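Local coordinates for glucanase (Clostridium thermocellum, PDB 5GXX), which probably hydrolyses beta-1,4-glucosidic bonds of cellulose as a family 9 endoglucanase of the cellulosome, with a cellulose-binding-type module after its catalytic domain, at residues 484-489 against 597-602; 519-522 against 528-531; 586-589 against 594-597. The protein carries 1 engineered substitution. One frame throughout, in Å; residues are numbered along the deposited sequence.

Interaction 1: 484-489 against 597-602; sequences NYYMDL and GEVPGG. With CA (calcium ion), chain D.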
loop_
_atom_site.group_PDB
_atom_site.type_symbol
_atom_site.label_atom_id
_atom_site.label_comp_id
_atom_site.label_asym_id
_atom_site.label_seq_id
_atom_site.Cartn_x
_atom_site.Cartn_y
_atom_site.Cartn_z
ATOM N N ASN A 484 27.207 -6.379 9.082
ATOM C CA ASN A 484 27.419 -6.438 10.525
ATOM C C ASN A 484 27.156 -5.102 11.217
ATOM O O ASN A 484 27.454 -4.035 10.660
ATOM C CB ASN A 484 28.854 -6.884 10.817
ATOM C CG ASN A 484 29.157 -8.295 10.341
ATOM O OD1 ASN A 484 28.267 -9.081 10.020
ATOM N ND2 ASN A 484 30.446 -8.637 10.327
ATOM N N TYR A 485 26.577 -5.178 12.420
ATOM C CA TYR A 485 26.387 -4.010 13.275
ATOM C C TYR A 485 27.222 -4.212 14.544
ATOM O O TYR A 485 26.941 -5.108 15.340
ATOM C CB TYR A 485 24.902 -3.818 13.654
ATOM C CG TYR A 485 24.670 -2.542 14.438
ATOM C CD1 TYR A 485 24.765 -2.531 15.833
ATOM C CD2 TYR A 485 24.373 -1.343 13.785
ATOM C CE1 TYR A 485 24.587 -1.344 16.550
ATOM C CE2 TYR A 485 24.181 -0.167 14.496
ATOM C CZ TYR A 485 24.293 -0.174 15.873
ATOM O OH TYR A 485 24.099 1.030 16.519
ATOM N N TYR A 486 28.250 -3.381 14.715
ATOM C CA TYR A 486 29.212 -3.514 15.800
ATOM C C TYR A 486 28.949 -2.560 16.958
ATOM O O TYR A 486 28.660 -1.377 16.753
ATOM C CB TYR A 486 30.635 -3.235 15.297
ATOM C CG TYR A 486 31.135 -4.140 14.204
ATOM C CD1 TYR A 486 31.747 -5.356 14.505
ATOM C CD2 TYR A 486 31.034 -3.761 12.874
ATOM C CE1 TYR A 486 32.230 -6.190 13.503
ATOM C CE2 TYR A 486 31.518 -4.587 11.870
ATOM C CZ TYR A 486 32.109 -5.797 12.192
ATOM O OH TYR A 486 32.582 -6.604 11.181
ATOM N N MET A 487 29.119 -3.093 18.163
ATOM C CA MET A 487 28.888 -2.369 19.408
ATOM C C MET A 487 30.068 -2.540 20.356
ATOM O O MET A 487 30.766 -3.552 20.304
ATOM C CB MET A 487 27.661 -2.948 20.114
ATOM C CG MET A 487 26.407 -2.939 19.277
ATOM S SD MET A 487 25.223 -4.121 19.948
ATOM C CE MET A 487 25.691 -5.636 19.099
ATOM N N ASP A 488 30.236 -1.567 21.249
ATOM C CA ASP A 488 31.145 -1.685 22.380
ATOM C C ASP A 488 30.263 -1.883 23.613
ATOM O O ASP A 488 29.438 -1.030 23.933
ATOM C CB ASP A 488 32.003 -0.421 22.499
ATOM C CG ASP A 488 33.057 -0.516 23.590
ATOM O OD1 ASP A 488 32.873 -1.295 24.543
ATOM O OD2 ASP A 488 34.081 0.193 23.483
ATOM N N LEU A 489 30.429 -3.023 24.274
ATOM C CA LEU A 489 29.589 -3.370 25.419
ATOM C C LEU A 489 30.286 -3.126 26.753
ATOM O O LEU A 489 29.860 -3.662 27.780
ATOM C CB LEU A 489 29.108 -4.821 25.310
ATOM C CG LEU A 489 28.223 -5.183 24.102
ATOM C CD1 LEU A 489 27.698 -6.601 24.264
ATOM C CD2 LEU A 489 27.075 -4.210 23.898
ATOM N N GLY A 597 32.995 -1.110 3.081
ATOM C CA GLY A 597 32.986 -0.569 4.445
ATOM C C GLY A 597 34.222 -0.915 5.248
ATOM O O GLY A 597 35.224 -1.364 4.690
ATOM N N GLU A 598 34.138 -0.713 6.560
ATOM C CA GLU A 598 35.263 -0.842 7.472
ATOM C C GLU A 598 34.821 -1.653 8.684
ATOM O O GLU A 598 33.630 -1.715 8.988
ATOM C CB GLU A 598 35.729 0.546 7.925
ATOM C CG GLU A 598 36.512 1.332 6.885
ATOM C CD GLU A 598 36.810 2.762 7.311
ATOM O OE1 GLU A 598 36.626 3.104 8.501
ATOM O OE2 GLU A 598 37.244 3.550 6.443
ATOM N N VAL A 599 35.783 -2.270 9.364
ATOM C CA VAL A 599 35.524 -3.025 10.581
ATOM C C VAL A 599 36.309 -2.401 11.731
ATOM O O VAL A 599 37.273 -1.665 11.478
ATOM C CB VAL A 599 35.909 -4.513 10.425
ATOM C CG1 VAL A 599 35.246 -5.120 9.207
ATOM C CG2 VAL A 599 37.423 -4.669 10.314
ATOM N N PRO A 600 35.892 -2.673 12.984
ATOM C CA PRO A 600 36.647 -2.171 14.134
ATOM C C PRO A 600 38.092 -2.654 14.131
ATOM O O PRO A 600 38.338 -3.855 14.029
ATOM C CB PRO A 600 35.914 -2.777 15.330
ATOM C CG PRO A 600 34.517 -3.004 14.844
ATOM C CD PRO A 600 34.693 -3.423 13.411
ATOM N N GLY A 601 39.033 -1.720 14.249
ATOM C CA GLY A 601 40.449 -2.073 14.311
ATOM C C GLY A 601 41.073 -2.275 12.943
ATOM O O GLY A 601 42.257 -2.608 12.836
ATOM N N GLY A 602 40.276 -2.060 11.901
ATOM C CA GLY A 602 40.739 -2.127 10.519
ATOM C C GLY A 602 41.285 -3.479 10.098
ATOM O O GLY A 602 40.975 -4.509 10.703
HETATM CA CA CA D . 28.089 0.853 23.845
HETATM O O HOH W 1 26.080 -0.273 23.240
#

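Interaction 2: 519-522 against 528-531; sequences PITH and YYIK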
loop_
_atom_site.group_PDB
_atom_site.type_symbol
_atom_site.label_atom_id
_atom_site.label_comp_id
_atom_site.label_asym_id
_atom_site.label_seq_id
_atom_site.Cartn_x
_atom_site.Cartn_y
_atom_site.Cartn_z
ATOM N N PRO A 519 22.930 -14.266 16.899
ATOM C CA PRO A 519 23.061 -13.806 18.277
ATOM C C PRO A 519 24.218 -12.808 18.365
ATOM O O PRO A 519 25.026 -12.708 17.435
ATOM C CB PRO A 519 23.386 -15.087 19.065
ATOM C CG PRO A 519 23.109 -16.234 18.144
ATOM C CD PRO A 519 23.215 -15.705 16.745
ATOM N N ILE A 520 24.282 -12.044 19.452
ATOM C CA ILE A 520 25.372 -11.089 19.663
ATOM C C ILE A 520 26.667 -11.865 19.859
ATOM O O ILE A 520 26.720 -12.768 20.696
ATOM C CB ILE A 520 25.063 -10.172 20.866
ATOM C CG1 ILE A 520 23.777 -9.384 20.587
ATOM C CG2 ILE A 520 26.232 -9.245 21.170
ATOM C CD1 ILE A 520 23.185 -8.733 21.836
ATOM N N THR A 521 27.669 -11.517 19.050
ATOM C CA THR A 521 28.877 -12.317 18.863
ATOM C C THR A 521 30.113 -11.514 19.204
ATOM O O THR A 521 30.241 -10.351 18.815
ATOM C CB THR A 521 28.937 -12.794 17.398
ATOM O OG1 THR A 521 27.778 -13.598 17.150
ATOM C CG2 THR A 521 30.184 -13.637 17.129
ATOM N N HIS A 522 31.017 -12.145 19.953
ATOM C CA HIS A 522 32.262 -11.491 20.330
ATOM C C HIS A 522 33.203 -11.331 19.144
ATOM O O HIS A 522 33.425 -12.276 18.393
ATOM C CB HIS A 522 32.946 -12.272 21.456
ATOM C CG HIS A 522 34.130 -11.568 22.041
ATOM N ND1 HIS A 522 35.386 -12.137 22.088
ATOM C CD2 HIS A 522 34.253 -10.338 22.595
ATOM C CE1 HIS A 522 36.227 -11.293 22.655
ATOM N NE2 HIS A 522 35.566 -10.195 22.972
ATOM N N TYR A 528 31.473 -6.370 20.180
ATOM C CA TYR A 528 30.559 -7.438 19.806
ATOM C C TYR A 528 29.781 -7.011 18.564
ATOM O O TYR A 528 29.773 -5.826 18.214
ATOM C CB TYR A 528 29.591 -7.732 20.961
ATOM C CG TYR A 528 30.224 -8.392 22.167
ATOM C CD1 TYR A 528 30.998 -7.666 23.066
ATOM C CD2 TYR A 528 30.020 -9.742 22.412
ATOM C CE1 TYR A 528 31.581 -8.287 24.174
ATOM C CE2 TYR A 528 30.585 -10.372 23.515
ATOM C CZ TYR A 528 31.362 -9.637 24.387
ATOM O OH TYR A 528 31.916 -10.276 25.468
ATOM N N TYR A 529 29.133 -7.961 17.895
ATOM C CA TYR A 529 28.321 -7.610 16.728
ATOM C C TYR A 529 27.166 -8.575 16.501
ATOM O O TYR A 529 27.166 -9.713 16.983
ATOM C CB TYR A 529 29.183 -7.539 15.452
ATOM C CG TYR A 529 29.736 -8.872 15.001
ATOM C CD1 TYR A 529 30.833 -9.446 15.642
ATOM C CD2 TYR A 529 29.150 -9.577 13.958
ATOM C CE1 TYR A 529 31.339 -10.683 15.248
ATOM C CE2 TYR A 529 29.659 -10.802 13.539
ATOM C CZ TYR A 529 30.745 -11.350 14.189
ATOM O OH TYR A 529 31.227 -12.569 13.769
ATOM N N ILE A 530 26.201 -8.107 15.720
ATOM C CA ILE A 530 25.229 -9.001 15.102
ATOM C C ILE A 530 25.472 -8.937 13.604
ATOM O O ILE A 530 25.920 -7.910 13.070
ATOM C CB ILE A 530 23.756 -8.668 15.454
ATOM C CG1 ILE A 530 23.374 -7.246 15.026
ATOM C CG2 ILE A 530 23.522 -8.921 16.942
ATOM C CD1 ILE A 530 21.873 -6.917 15.140
ATOM N N LYS A 531 25.231 -10.072 12.965
ATOM C CA LYS A 531 25.276 -10.159 11.518
ATOM C C LYS A 531 23.839 -10.357 11.059
ATOM O O LYS A 531 23.130 -11.216 11.586
ATOM C CB LYS A 531 26.107 -11.361 11.068
ATOM C CG LYS A 531 26.084 -11.549 9.550
ATOM C CD LYS A 531 26.979 -12.702 9.114
ATOM C CE LYS A 531 28.461 -12.345 9.165
ATOM N NZ LYS A 531 28.787 -11.126 8.362
#

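Interaction 3: 586-589 against 594-597; sequences MPVF and KIFG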
loop_
_atom_site.group_PDB
_atom_site.type_symbol
_atom_site.label_atom_id
_atom_site.label_comp_id
_atom_site.label_asym_id
_atom_site.label_seq_id
_atom_site.Cartn_x
_atom_site.Cartn_y
_atom_site.Cartn_z
ATOM N N MET A 586 28.772 -0.183 8.743
ATOM C CA MET A 586 28.028 -1.443 8.738
ATOM C C MET A 586 28.458 -2.217 7.488
ATOM O O MET A 586 27.767 -2.235 6.468
ATOM C CB MET A 586 26.514 -1.212 8.800
ATOM C CG MET A 586 26.052 -0.481 10.074
ATOM S SD MET A 586 24.288 -0.062 10.159
ATOM C CE MET A 586 23.556 -1.682 9.924
ATOM N N PRO A 587 29.638 -2.852 7.573
ATOM C CA PRO A 587 30.230 -3.442 6.370
ATOM C C PRO A 587 29.397 -4.576 5.783
ATOM O O PRO A 587 28.723 -5.312 6.507
ATOM C CB PRO A 587 31.593 -3.940 6.862
ATOM C CG PRO A 587 31.383 -4.207 8.327
ATOM C CD PRO A 587 30.474 -3.092 8.763
ATOM N N VAL A 588 29.456 -4.684 4.459
ATOM C CA VAL A 588 28.738 -5.699 3.702
ATOM C C VAL A 588 29.723 -6.771 3.264
ATOM O O VAL A 588 30.863 -6.451 2.892
ATOM C CB VAL A 588 28.086 -5.059 2.468
ATOM C CG1 VAL A 588 27.372 -6.116 1.625
ATOM C CG2 VAL A 588 27.125 -3.925 2.877
ATOM N N PHE A 589 29.254 -8.016 3.303
ATOM C CA PHE A 589 30.015 -9.223 2.957
ATOM C C PHE A 589 29.295 -10.078 1.906
ATOM O O PHE A 589 28.066 -10.203 1.900
ATOM C CB PHE A 589 30.285 -10.069 4.218
ATOM C CG PHE A 589 31.033 -9.340 5.297
ATOM C CD1 PHE A 589 30.379 -8.477 6.170
ATOM C CD2 PHE A 589 32.399 -9.549 5.453
ATOM C CE1 PHE A 589 31.086 -7.799 7.156
ATOM C CE2 PHE A 589 33.108 -8.888 6.445
ATOM C CZ PHE A 589 32.457 -8.016 7.297
ATOM N N LYS A 594 34.644 -9.278 2.632
ATOM C CA LYS A 594 34.106 -7.926 2.758
ATOM C C LYS A 594 34.145 -7.221 1.412
ATOM O O LYS A 594 35.184 -7.190 0.742
ATOM C CB LYS A 594 34.842 -7.119 3.840
ATOM C CG LYS A 594 34.310 -5.700 4.048
ATOM C CD LYS A 594 35.018 -4.985 5.208
ATOM C CE LYS A 594 36.498 -4.700 4.913
ATOM N NZ LYS A 594 36.596 -3.835 3.712
ATOM N N ILE A 595 32.991 -6.700 1.015
ATOM C CA ILE A 595 32.846 -5.984 -0.254
ATOM C C ILE A 595 32.585 -4.479 -0.124
ATOM O O ILE A 595 32.710 -3.747 -1.103
ATOM C CB ILE A 595 31.846 -6.678 -1.209
ATOM C CG1 ILE A 595 30.409 -6.620 -0.685
ATOM C CG2 ILE A 595 32.266 -8.124 -1.452
ATOM C CD1 ILE A 595 29.388 -7.084 -1.727
ATOM N N PHE A 596 32.251 -4.001 1.076
ATOM C CA PHE A 596 32.124 -2.566 1.324
ATOM C C PHE A 596 32.334 -2.229 2.798
ATOM O O PHE A 596 31.900 -2.974 3.668
ATOM C CB PHE A 596 30.755 -2.055 0.864
ATOM C CG PHE A 596 30.604 -0.567 0.987
ATOM C CD1 PHE A 596 31.184 0.275 0.050
ATOM C CD2 PHE A 596 29.962 -0.007 2.081
ATOM C CE1 PHE A 596 31.078 1.658 0.177
ATOM C CE2 PHE A 596 29.845 1.369 2.216
ATOM C CZ PHE A 596 30.410 2.206 1.263
ATOM N N GLY A 597 32.995 -1.110 3.081
ATOM C CA GLY A 597 32.986 -0.569 4.445
ATOM C C GLY A 597 34.222 -0.915 5.248
ATOM O O GLY A 597 35.224 -1.364 4.690
#

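Interaction 1: 484-489 against 597-602
Tyr486 meets Pro600 and Val599, and nearly all of this contact passes through its ring. Asn484, the first residue of the segment, holds the hydroxyl end of that ring. Its ND2 donates a straight hydrogen bond (179°) to the hydroxyl, 3.1 Å from ND2 to Tyr486 OH, and the hydroxyl lies in the plane of the Asn484 amide. The amide oxygen OD1 accepts from Lys531 NZ, so both ends of the amide are engaged and its flip is fixed. Tyr486 turns its CG beside its own backbone N and anti to its carbonyl carbon (chi1 -60°), and the ring reaches across to the loop. Pro600 lies over one face of it. The proline CD sits 3.4 Å from the centroid of the Tyr486 ring, straight above its centre, which makes a close CH-pi contact. CG of Pro600 packs nearer the root of the ring, 3.6 Å from Tyr486 CG. At the far end, Val599 CG1 touches Tyr486 OH at 3.6 Å. Val599 and Pro600 open a type II turn, closed by a backbone bond from Gly602 N to Val599 O. Further along, the backbone of Asp488 binds metal: its O lies 2.3 Å from a calcium ion, at a site completed by Glu491, Asp566, Asn569, Asp570 and water. Leu489 follows at the N-cap of helix 490-494. The contact is buried. Strand 481-488 is central in a five-stranded antiparallel sheet, between 527-534 and 588-590, and the loop after strand 593-596 folds back against it. Leu523 of strand 515-524 touches both Tyr486 and Pro600.

Interaction 2: 519-522 against 528-531
Thr521 and Tyr529 form the hydrogen-bonded pair of this antiparallel hairpin. Their two backbone bonds match: Thr521 N to Tyr529 O and Tyr529 N to Thr521 O are both 2.8 Å. His522 and Tyr528 form the adjacent non-hydrogen-bonded pair. Two CA-H...O contacts add to the ladder, the shorter from Tyr528 CA to Thr521 O at 3.1 Å. The Thr521 hydroxyl bonds back to Pro519 O, and the donor stands above that carbonyl plane.

Aromatic contacts lie on both faces of the sheet. On one, His522 CD2 sits over the Tyr528 ring, offset toward its rim, 3.5 Å from Tyr528 CZ. The two ring planes are inclined at 55°. The NE2 of His522 bonds to Asp525 O. On the other face, Thr521 CB makes a CH-pi contact over the Tyr529 ring. Tyr529 has CG between its backbone N and carbonyl carbon (chi1 68°), which folds the ring back over Thr521.

Apolar packing is left to Ile520. CG2 meets Tyr528 CB, and CG1 meets Ile530 CG2, each at 3.7 Å.

The hairpin is at the surface. Strand 515-524 is outermost in the sheet within this chain, while 527-534 also pairs with 481-488. Ile530 packs on Phe554 and Ile556 of strand 549-557.

Interaction 3: 586-589 against 594-597
Lys594 lies against Phe589 and Pro587 with the carbon part of its side chain. CB approaches the ring, 3.6 Å from Phe589 CE2, and CG lies over one face of that ring. The chain then runs on to Pro587, where Lys594 CD meets Pro587 CB at 3.9 Å. Bends at chi3 and chi4 curl the ammonium group back along its own chain to the loop just after the strand. There NZ donates to the backbone of the same segment, 3.0 Å from Lys594 NZ to Gly597 O.

Ile595 gives its N-H to the Val588 carbonyl, with 2.8 Å from Ile595 N to Val588 O. With chi1 at 67°, Ile595 CG1 is flanked by both backbone branches and packs on Val588 CG1 at 3.8 Å. Phe596 also points its N-H at Val588 O, but this bond is weak, 3.4 Å from Phe596 N. In return Val588 N donates to Phe596 O at 3.1 Å. Ile595 and Phe596 thus both face Val588, which is a classic beta bulge. Gly597 ends the pairing beside Pro587. Its positive phi (99°) is a conformation readily taken by glycine, and its backbone comes close to Pro587.

Strand 588-590 continues the sheet to 481-488, and Val588 packs on Val449 and Leu467 of the other sheet. Phe589 also makes a cation-pi contact with Lys531. Chemically, one carbonyl, that of Val588, accepts two N-H groups through bonds of unequal strength. The bulge shifts the register by one while the same carbonyl still serves both amides, that of Phe596 only weakly. The lysine charge is directed to a backbone carbonyl, while its methylenes serve as apolar packing.

Overall arrangement
All three contacts belong to one five-stranded antiparallel sheet, ordered 515-524, 527-534, 481-488, 588-590, 593-596. Interaction 2 is the hairpin at one edge and interaction 3 the hairpin at the other. Interaction 1 starts from the central strand and lies about 10 Å from interaction 2 and 11 Å from interaction 3, centre to centre. The two hairpins are about 15 Å apart. Along the chain, interaction 2 is nested in the loop closed by interaction 1, and interaction 3 follows interaction 2 and shares Gly597 with interaction 1. The C-terminal segment thus returns to a sheet begun over 100 residues earlier, and so probably completes the cellulose-binding-type module well away from the centre of the chain.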